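Local coordinates for protein type III effector (Vibrio parahaemolyticus, PDB 2QHQ) that is of unknown function but is probably a HopJ-type effector delivered by a type III secretion system, at residues M4-F8 and A35-D39; N50-N55 and Q102-F107; F67-L71 and W112-F117. All blocks are in the same frame, centred on the assembly; numbering follows the deposited sequence.

Contact 1 (M4-F8 and A35-D39); sequences MALGF and AVIED
M4 and A5 run as a loop along one side of helix 30-40, at residues 35-39, with M4 CA 5.6 Å from D39 CA and A5 near A35. The main link is a hydrogen bond from backbone to side chain. A5 N donates to D39 OD1 over 2.8 Å, at an N-H...O angle of 152°. OD1 receives it on its syn lone pair, on the side of the other oxygen. D39 CG lies beside its own backbone N (chi1 -74°), and this turns the carboxylate to the loop. D39 OD2 accepts from a water, 2.6 Å from OD2, and that water in turn accepts from L6 N. OD2 also accepts from M12 N, further along the N-terminal loop. M4 is a selenomethionine. Its side chain bends at chi2 and chi3 and passes aslant over the carboxylate, with SE 3.8 Å from D39 CG. The apolar part is small. A5 CB meets A35 CB at 4.0 Å, and L6 CD1 reaches the same methyl. E38 OE1 comes to 3.7 Å from A5 CB, a plain contact. A5, L6 and E38 also touch a crystal neighbour, so the lattice may help to set this pose. The contact is surface packing: the irregular N-terminal segment lies on helix 30-40, and one aspartate side chain on the helix gathers backbone amides of the loop.

Contact 2 (N50-N55 and Q102-F107); sequences NGNTQN and QNIRNF
N103, on the first turn of helix 102-110, faces N50 and N55 of the hairpin. The amides of N50 and N103 are nearly coplanar, their planes 10° apart. N50 CG stands anti to its backbone N (chi1 178°), and ND2 thereby reaches the helix. ND2 gives an almost straight bond to N103 OD1, 2.9 Å away and in plane with both amides. It also donates to N103 O. N55 meets N103 from the opposite direction, with the two amide planes 35° apart. They exchange a reciprocal pair of bonds: N55 ND2 to N103 OD1 (2.9 Å) and N103 ND2 to N55 OD1 (3.0 Å). N60 ND2 also donates to N55 OD1, and N55 ND2 also donates to F48 O. One turn on, N106 lies beside the type II' turn from N50 to T53. Its OD1 takes N52 N at 3.2 Å, with the donor above the carbonyl plane. Its ND2 returns to Q102 O and brushes T53 CB and CG2 (both 3.6 Å). The chemistry is thus mainly that of neutral amides. N103 OD1 accepts two in-plane bonds, from N50 and N55, and both ends of the N103 amide are used, which fixes the flip of this buried side chain.

Contact 3 (F67-L71 and W112-F117); sequences FAFGL and WEGIQF
F67 and W112 form the aromatic pair of this contact. The edge of F67 points at the face of W112 in an offset edge-to-face pair, with the F67 centroid 6.0 Å from that of the W112 six-membered ring and the planes at 84°. Two CH-pi contacts add to it. I115 CD1 stands over the centre of the F67 ring, 4.1 Å from the centroid and only 10° off the normal. L71 CD2 lies over a face of the indole, 4.2 Å from the centroid of its six-membered ring. L71 CG is closer still to the indole, 3.5 Å from W112 CZ3. The tip of the indole also meets helix backbone. F67 O lies in the plane of W112, 3.3 Å from CH2, while accepting the helical bond from L71 N. With no side chain at G70, W112 CZ2 can come to 3.8 Å from G70 C.

The remaining packing is made by F117. Its CG lies beside its backbone N (chi1 -83°), and the ring reaches the start of the helix with its far end, CZ. F67 CB touches F117 CZ near the ring plane. A68 CB meets the same CZ, and L71 CD1 approaches F117 CD2 at 3.7 Å. Beyond these segments, F107 packs against both F67 and W112. L72 and A74 of the second subunit rest on L71 and W112 respectively.

No hydrogen bond crosses between the two segments. Their cohesion comes from shape and ring contacts, as expected of a hydrophobic interior that reaches the subunit interface.

How the contacts relate
Contact 1 is a surface contact at the N-terminal end of the chain, about 27 Å from contact 2 and 23 Å from contact 3, centre to centre. Contacts 2 and 3 are partly buried, and their centres are about 11 Å apart. Both reach the three-stranded antiparallel sheet of 48-50, 53-55 and 115-117: contact 2 sets helix 102-110 on its hairpin, and contact 3 sets helix 67-72 on its strand 115-117. F107 joins them by packing on F67 and W112, and G51 N probably bonds to G114 O. Helix 30-40 connects contact 1 to contact 3, where I37 and V36 touch F69. Chemistry follows place: a carboxylate and water at the surface, an amide network at the hairpin, and apolar and aromatic packing nearest the chain's centre.

Contact 1 (M4-F8 and A35-D39)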
loop_
_atom_site.group_PDB
_atom_site.type_symbol
_atom_site.label_atom_id
_atom_site.label_comp_id
_atom_site.label_asym_id
_atom_site.label_seq_id
_atom_site.Cartn_x
_atom_site.Cartn_y
_atom_site.Cartn_z
HETATM N N MSE B 4 -1.109 -25.737 1.743
HETATM C CA MSE B 4 -1.496 -24.829 2.876
HETATM C C MSE B 4 -0.513 -24.939 4.037
HETATM O O MSE B 4 0.042 -26.012 4.295
HETATM C CB MSE B 4 -2.912 -25.133 3.377
HETATM C CG MSE B 4 -4.053 -24.788 2.418
HETATM SE SE MSE B 4 -3.984 -22.957 1.724
HETATM C CE MSE B 4 -3.630 -23.394 -0.165
ATOM N N ALA B 5 -0.324 -23.829 4.748
ATOM C CA ALA B 5 0.684 -23.746 5.804
ATOM C C ALA B 5 0.430 -24.717 6.961
ATOM O O ALA B 5 1.358 -25.406 7.405
ATOM C CB ALA B 5 0.798 -22.312 6.319
ATOM N N LEU B 6 -0.820 -24.795 7.418
ATOM C CA LEU B 6 -1.154 -25.557 8.638
ATOM C C LEU B 6 -1.613 -27.001 8.446
ATOM O O LEU B 6 -1.516 -27.808 9.377
ATOM C CB LEU B 6 -2.182 -24.811 9.488
ATOM C CG LEU B 6 -1.566 -23.839 10.492
ATOM C CD1 LEU B 6 -1.346 -22.466 9.862
ATOM C CD2 LEU B 6 -2.445 -23.754 11.725
ATOM N N GLY B 7 -2.125 -27.324 7.260
ATOM C CA GLY B 7 -2.632 -28.673 7.004
ATOM C C GLY B 7 -3.673 -28.721 5.907
ATOM O O GLY B 7 -4.011 -27.691 5.316
ATOM N N PHE B 8 -4.191 -29.918 5.637
ATOM C CA PHE B 8 -5.108 -30.108 4.520
ATOM C C PHE B 8 -6.462 -29.471 4.786
ATOM O O PHE B 8 -7.059 -29.687 5.845
ATOM C CB PHE B 8 -5.302 -31.586 4.187
ATOM C CG PHE B 8 -6.086 -31.807 2.936
ATOM C CD1 PHE B 8 -5.481 -31.651 1.690
ATOM C CD2 PHE B 8 -7.437 -32.145 2.993
ATOM C CE1 PHE B 8 -6.203 -31.835 0.519
ATOM C CE2 PHE B 8 -8.173 -32.338 1.821
ATOM C CZ PHE B 8 -7.553 -32.183 0.581
ATOM N N ALA B 35 2.171 -17.485 7.714
ATOM C CA ALA B 35 1.129 -18.439 7.315
ATOM C C ALA B 35 0.107 -17.783 6.417
ATOM O O ALA B 35 -0.285 -18.347 5.397
ATOM C CB ALA B 35 0.443 -19.052 8.534
ATOM N N VAL B 36 -0.364 -16.609 6.819
ATOM C CA VAL B 36 -1.314 -15.846 6.023
ATOM C C VAL B 36 -0.758 -15.469 4.656
ATOM O O VAL B 36 -1.445 -15.608 3.632
ATOM C CB VAL B 36 -1.761 -14.589 6.790
ATOM C CG1 VAL B 36 -2.576 -13.661 5.902
ATOM C CG2 VAL B 36 -2.574 -15.014 8.007
ATOM N N ILE B 37 0.482 -14.994 4.614
ATOM C CA ILE B 37 1.068 -14.627 3.317
ATOM C C ILE B 37 1.253 -15.847 2.408
ATOM O O ILE B 37 0.901 -15.816 1.218
ATOM C CB ILE B 37 2.396 -13.843 3.479
ATOM C CG1 ILE B 37 2.122 -12.489 4.147
ATOM C CG2 ILE B 37 3.092 -13.701 2.114
ATOM C CD1 ILE B 37 3.396 -11.707 4.472
ATOM N N GLU B 38 1.780 -16.927 2.976
ATOM C CA GLU B 38 2.016 -18.156 2.214
ATOM C C GLU B 38 0.720 -18.716 1.663
ATOM O O GLU B 38 0.661 -19.168 0.513
ATOM C CB GLU B 38 2.659 -19.222 3.101
ATOM C CG GLU B 38 4.109 -18.991 3.422
ATOM C CD GLU B 38 4.703 -20.119 4.252
ATOM O OE1 GLU B 38 3.940 -20.867 4.917
ATOM O OE2 GLU B 38 5.941 -20.273 4.213
ATOM N N ASP B 39 -0.319 -18.720 2.494
ATOM C CA ASP B 39 -1.602 -19.288 2.089
ATOM C C ASP B 39 -2.338 -18.451 1.048
ATOM O O ASP B 39 -3.116 -18.993 0.271
ATOM C CB ASP B 39 -2.528 -19.489 3.296
ATOM C CG ASP B 39 -2.130 -20.664 4.159
ATOM O OD1 ASP B 39 -1.132 -21.346 3.832
ATOM O OD2 ASP B 39 -2.829 -20.900 5.174
HETATM O O HOH W 1 -2.699 -22.835 6.859
#

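Contact 2 (N50-N55 and Q102-F107)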
loop_
_atom_site.group_PDB
_atom_site.type_symbol
_atom_site.label_atom_id
_atom_site.label_comp_id
_atom_site.label_asym_id
_atom_site.label_seq_id
_atom_site.Cartn_x
_atom_site.Cartn_y
_atom_site.Cartn_z
ATOM N N ASN B 50 14.895 0.508 1.075
ATOM C CA ASN B 50 14.201 0.721 2.327
ATOM C C ASN B 50 15.037 1.720 3.124
ATOM O O ASN B 50 15.897 1.343 3.921
ATOM C CB ASN B 50 14.054 -0.622 3.040
ATOM C CG ASN B 50 13.370 -0.514 4.405
ATOM O OD1 ASN B 50 12.838 0.540 4.798
ATOM N ND2 ASN B 50 13.398 -1.626 5.147
ATOM N N GLY B 51 14.812 3.002 2.843
ATOM C CA GLY B 51 15.596 4.089 3.436
ATOM C C GLY B 51 17.060 3.921 3.072
ATOM O O GLY B 51 17.415 3.949 1.895
ATOM N N ASN B 52 17.900 3.692 4.077
ATOM C CA ASN B 52 19.338 3.593 3.839
ATOM C C ASN B 52 19.836 2.172 3.610
ATOM O O ASN B 52 21.045 1.928 3.553
ATOM C CB ASN B 52 20.132 4.282 4.950
ATOM C CG ASN B 52 20.041 5.801 4.877
ATOM O OD1 ASN B 52 19.955 6.470 5.912
ATOM N ND2 ASN B 52 20.048 6.354 3.658
ATOM N N THR B 53 18.904 1.237 3.461
ATOM C CA THR B 53 19.282 -0.120 3.091
ATOM C C THR B 53 18.652 -0.544 1.750
ATOM O O THR B 53 17.585 -0.061 1.364
ATOM C CB THR B 53 19.027 -1.117 4.237
ATOM O OG1 THR B 53 19.829 -2.290 4.045
ATOM C CG2 THR B 53 17.569 -1.507 4.326
ATOM N N GLN B 54 19.342 -1.414 1.026
ATOM C CA GLN B 54 18.908 -1.832 -0.304
ATOM C C GLN B 54 18.965 -3.347 -0.315
ATOM O O GLN B 54 19.938 -3.934 0.186
ATOM C CB GLN B 54 19.838 -1.242 -1.367
ATOM C CG GLN B 54 19.504 -1.588 -2.828
ATOM C CD GLN B 54 20.024 -2.965 -3.262
ATOM O OE1 GLN B 54 21.021 -3.461 -2.738
ATOM N NE2 GLN B 54 19.352 -3.574 -4.235
ATOM N N ASN B 55 17.942 -3.974 -0.890
ATOM C CA ASN B 55 17.848 -5.434 -0.944
ATOM C C ASN B 55 17.753 -5.867 -2.394
ATOM O O ASN B 55 16.857 -5.416 -3.109
ATOM C CB ASN B 55 16.587 -5.913 -0.216
ATOM C CG ASN B 55 16.513 -5.398 1.208
ATOM O OD1 ASN B 55 17.119 -5.975 2.115
ATOM N ND2 ASN B 55 15.782 -4.298 1.410
ATOM N N GLN B 102 17.894 -5.364 9.734
ATOM C CA GLN B 102 18.121 -4.022 9.208
ATOM C C GLN B 102 16.896 -3.445 8.512
ATOM O O GLN B 102 16.677 -2.233 8.534
ATOM C CB GLN B 102 19.334 -3.992 8.261
ATOM C CG GLN B 102 20.691 -3.862 8.981
ATOM C CD GLN B 102 20.782 -2.625 9.884
ATOM O OE1 GLN B 102 20.462 -1.503 9.474
ATOM N NE2 GLN B 102 21.229 -2.830 11.119
ATOM N N ASN B 103 16.097 -4.295 7.874
ATOM C CA ASN B 103 14.880 -3.770 7.255
ATOM C C ASN B 103 13.870 -3.222 8.259
ATOM O O ASN B 103 13.266 -2.200 8.014
ATOM C CB ASN B 103 14.254 -4.786 6.316
ATOM C CG ASN B 103 14.992 -4.860 5.003
ATOM O OD1 ASN B 103 14.904 -3.950 4.196
ATOM N ND2 ASN B 103 15.725 -5.956 4.783
ATOM N N ILE B 104 13.689 -3.909 9.382
ATOM C CA ILE B 104 12.819 -3.375 10.440
ATOM C C ILE B 104 13.375 -2.058 10.972
ATOM O O ILE B 104 12.645 -1.073 11.088
ATOM C CB ILE B 104 12.654 -4.374 11.627
ATOM C CG1 ILE B 104 12.017 -5.678 11.140
ATOM C CG2 ILE B 104 11.806 -3.758 12.736
ATOM C CD1 ILE B 104 11.910 -6.780 12.267
ATOM N N ARG B 105 14.678 -2.036 11.268
ATOM C CA ARG B 105 15.298 -0.854 11.866
ATOM C C ARG B 105 15.251 0.351 10.928
ATOM O O ARG B 105 15.003 1.442 11.377
ATOM C CB ARG B 105 16.722 -1.151 12.327
ATOM C CG ARG B 105 16.784 -2.197 13.438
ATOM C CD ARG B 105 18.223 -2.554 13.815
ATOM N NE ARG B 105 18.205 -3.611 14.835
ATOM C CZ ARG B 105 18.047 -3.409 16.144
ATOM N NH1 ARG B 105 17.895 -2.176 16.655
ATOM N NH2 ARG B 105 18.034 -4.455 16.954
ATOM N N ASN B 106 15.423 0.120 9.631
ATOM C CA ASN B 106 15.331 1.192 8.648
ATOM C C ASN B 106 13.918 1.690 8.469
ATOM O O ASN B 106 13.687 2.884 8.377
ATOM C CB ASN B 106 15.939 0.792 7.302
ATOM C CG ASN B 106 17.432 1.092 7.230
ATOM O OD1 ASN B 106 17.845 2.231 6.951
ATOM N ND2 ASN B 106 18.242 0.094 7.515
ATOM N N PHE B 107 12.969 0.771 8.456
ATOM C CA PHE B 107 11.581 1.152 8.210
ATOM C C PHE B 107 11.047 1.975 9.389
ATOM O O PHE B 107 10.228 2.864 9.198
ATOM C CB PHE B 107 10.746 -0.099 7.972
ATOM C CG PHE B 107 9.310 0.173 7.596
ATOM C CD1 PHE B 107 8.978 0.573 6.299
ATOM C CD2 PHE B 107 8.288 -0.012 8.527
ATOM C CE1 PHE B 107 7.635 0.800 5.945
ATOM C CE2 PHE B 107 6.942 0.217 8.178
ATOM C CZ PHE B 107 6.623 0.623 6.887
#

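Contact 3 (F67-L71 and W112-F117)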
loop_
_atom_site.group_PDB
_atom_site.type_symbol
_atom_site.label_atom_id
_atom_site.label_comp_id
_atom_site.label_asym_id
_atom_site.label_seq_id
_atom_site.Cartn_x
_atom_site.Cartn_y
_atom_site.Cartn_z
ATOM N N PHE B 67 6.698 -6.303 3.449
ATOM C CA PHE B 67 6.435 -4.994 2.846
ATOM C C PHE B 67 5.516 -5.073 1.630
ATOM O O PHE B 67 4.674 -4.185 1.441
ATOM C CB PHE B 67 7.727 -4.243 2.532
ATOM C CG PHE B 67 8.502 -3.904 3.748
ATOM C CD1 PHE B 67 7.951 -3.044 4.698
ATOM C CD2 PHE B 67 9.774 -4.434 3.961
ATOM C CE1 PHE B 67 8.646 -2.722 5.858
ATOM C CE2 PHE B 67 10.493 -4.114 5.148
ATOM C CZ PHE B 67 9.923 -3.272 6.081
ATOM N N ALA B 68 5.666 -6.119 0.811
ATOM C CA ALA B 68 4.763 -6.269 -0.333
ATOM C C ALA B 68 3.308 -6.463 0.154
ATOM O O ALA B 68 2.368 -5.889 -0.406
ATOM C CB ALA B 68 5.211 -7.425 -1.211
ATOM N N PHE B 69 3.164 -7.235 1.224
ATOM C CA PHE B 69 1.875 -7.509 1.865
ATOM C C PHE B 69 1.289 -6.220 2.443
ATOM O O PHE B 69 0.081 -5.959 2.314
ATOM C CB PHE B 69 2.092 -8.599 2.930
ATOM C CG PHE B 69 0.876 -8.910 3.763
ATOM C CD1 PHE B 69 -0.097 -9.777 3.280
ATOM C CD2 PHE B 69 0.720 -8.350 5.029
ATOM C CE1 PHE B 69 -1.225 -10.094 4.059
ATOM C CE2 PHE B 69 -0.408 -8.664 5.836
ATOM C CZ PHE B 69 -1.372 -9.546 5.342
ATOM N N GLY B 70 2.148 -5.411 3.072
ATOM C CA GLY B 70 1.721 -4.125 3.644
ATOM C C GLY B 70 1.230 -3.176 2.569
ATOM O O GLY B 70 0.264 -2.413 2.781
ATOM N N LEU B 71 1.881 -3.215 1.399
ATOM C CA LEU B 71 1.432 -2.396 0.280
ATOM C C LEU B 71 0.096 -2.865 -0.291
ATOM O O LEU B 71 -0.795 -2.041 -0.507
ATOM C CB LEU B 71 2.480 -2.319 -0.833
ATOM C CG LEU B 71 3.643 -1.371 -0.569
ATOM C CD1 LEU B 71 4.678 -1.550 -1.681
ATOM C CD2 LEU B 71 3.117 0.091 -0.484
ATOM N N TRP B 112 7.109 4.237 5.070
ATOM C CA TRP B 112 6.700 3.909 3.699
ATOM C C TRP B 112 7.298 4.844 2.664
ATOM O O TRP B 112 7.484 4.449 1.503
ATOM C CB TRP B 112 5.180 3.911 3.569
ATOM C CG TRP B 112 4.526 2.659 4.107
ATOM C CD1 TRP B 112 3.610 2.590 5.132
ATOM C CD2 TRP B 112 4.690 1.315 3.624
ATOM N NE1 TRP B 112 3.220 1.277 5.337
ATOM C CE2 TRP B 112 3.852 0.479 4.416
ATOM C CE3 TRP B 112 5.468 0.730 2.607
ATOM C CZ2 TRP B 112 3.766 -0.912 4.219
ATOM C CZ3 TRP B 112 5.389 -0.635 2.410
ATOM C CH2 TRP B 112 4.542 -1.454 3.217
ATOM N N GLU B 113 7.596 6.073 3.081
ATOM C CA GLU B 113 8.264 7.044 2.224
ATOM C C GLU B 113 9.593 6.498 1.702
ATOM O O GLU B 113 9.987 6.769 0.582
ATOM C CB GLU B 113 8.511 8.330 3.006
ATOM C CG GLU B 113 7.250 9.107 3.314
ATOM C CD GLU B 113 6.613 8.799 4.663
ATOM O OE1 GLU B 113 6.841 7.714 5.253
ATOM O OE2 GLU B 113 5.864 9.682 5.135
ATOM N N GLY B 114 10.272 5.721 2.545
ATOM C CA GLY B 114 11.587 5.176 2.208
ATOM C C GLY B 114 11.550 3.869 1.437
ATOM O O GLY B 114 12.595 3.352 1.048
ATOM N N ILE B 115 10.360 3.324 1.201
ATOM C CA ILE B 115 10.257 2.026 0.517
ATOM C C ILE B 115 10.100 2.255 -0.982
ATOM O O ILE B 115 9.322 3.104 -1.383
ATOM C CB ILE B 115 9.040 1.208 1.036
ATOM C CG1 ILE B 115 9.302 0.671 2.465
ATOM C CG2 ILE B 115 8.654 0.082 0.030
ATOM C CD1 ILE B 115 10.369 -0.436 2.552
ATOM N N GLN B 116 10.832 1.502 -1.803
ATOM C CA GLN B 116 10.634 1.527 -3.253
ATOM C C GLN B 116 10.940 0.141 -3.793
ATOM O O GLN B 116 12.079 -0.323 -3.687
ATOM C CB GLN B 116 11.555 2.560 -3.906
ATOM C CG GLN B 116 11.531 2.571 -5.439
ATOM C CD GLN B 116 10.877 3.802 -6.032
ATOM O OE1 GLN B 116 10.309 4.640 -5.324
ATOM N NE2 GLN B 116 10.986 3.934 -7.346
ATOM N N PHE B 117 9.918 -0.522 -4.323
ATOM C CA PHE B 117 10.092 -1.815 -5.008
ATOM C C PHE B 117 10.456 -1.609 -6.466
ATOM O O PHE B 117 9.925 -0.702 -7.133
ATOM C CB PHE B 117 8.799 -2.626 -4.940
ATOM C CG PHE B 117 8.622 -3.388 -3.664
ATOM C CD1 PHE B 117 9.013 -4.721 -3.589
ATOM C CD2 PHE B 117 8.027 -2.794 -2.549
ATOM C CE1 PHE B 117 8.840 -5.461 -2.429
ATOM C CE2 PHE B 117 7.865 -3.525 -1.366
ATOM C CZ PHE B 117 8.272 -4.872 -1.315
#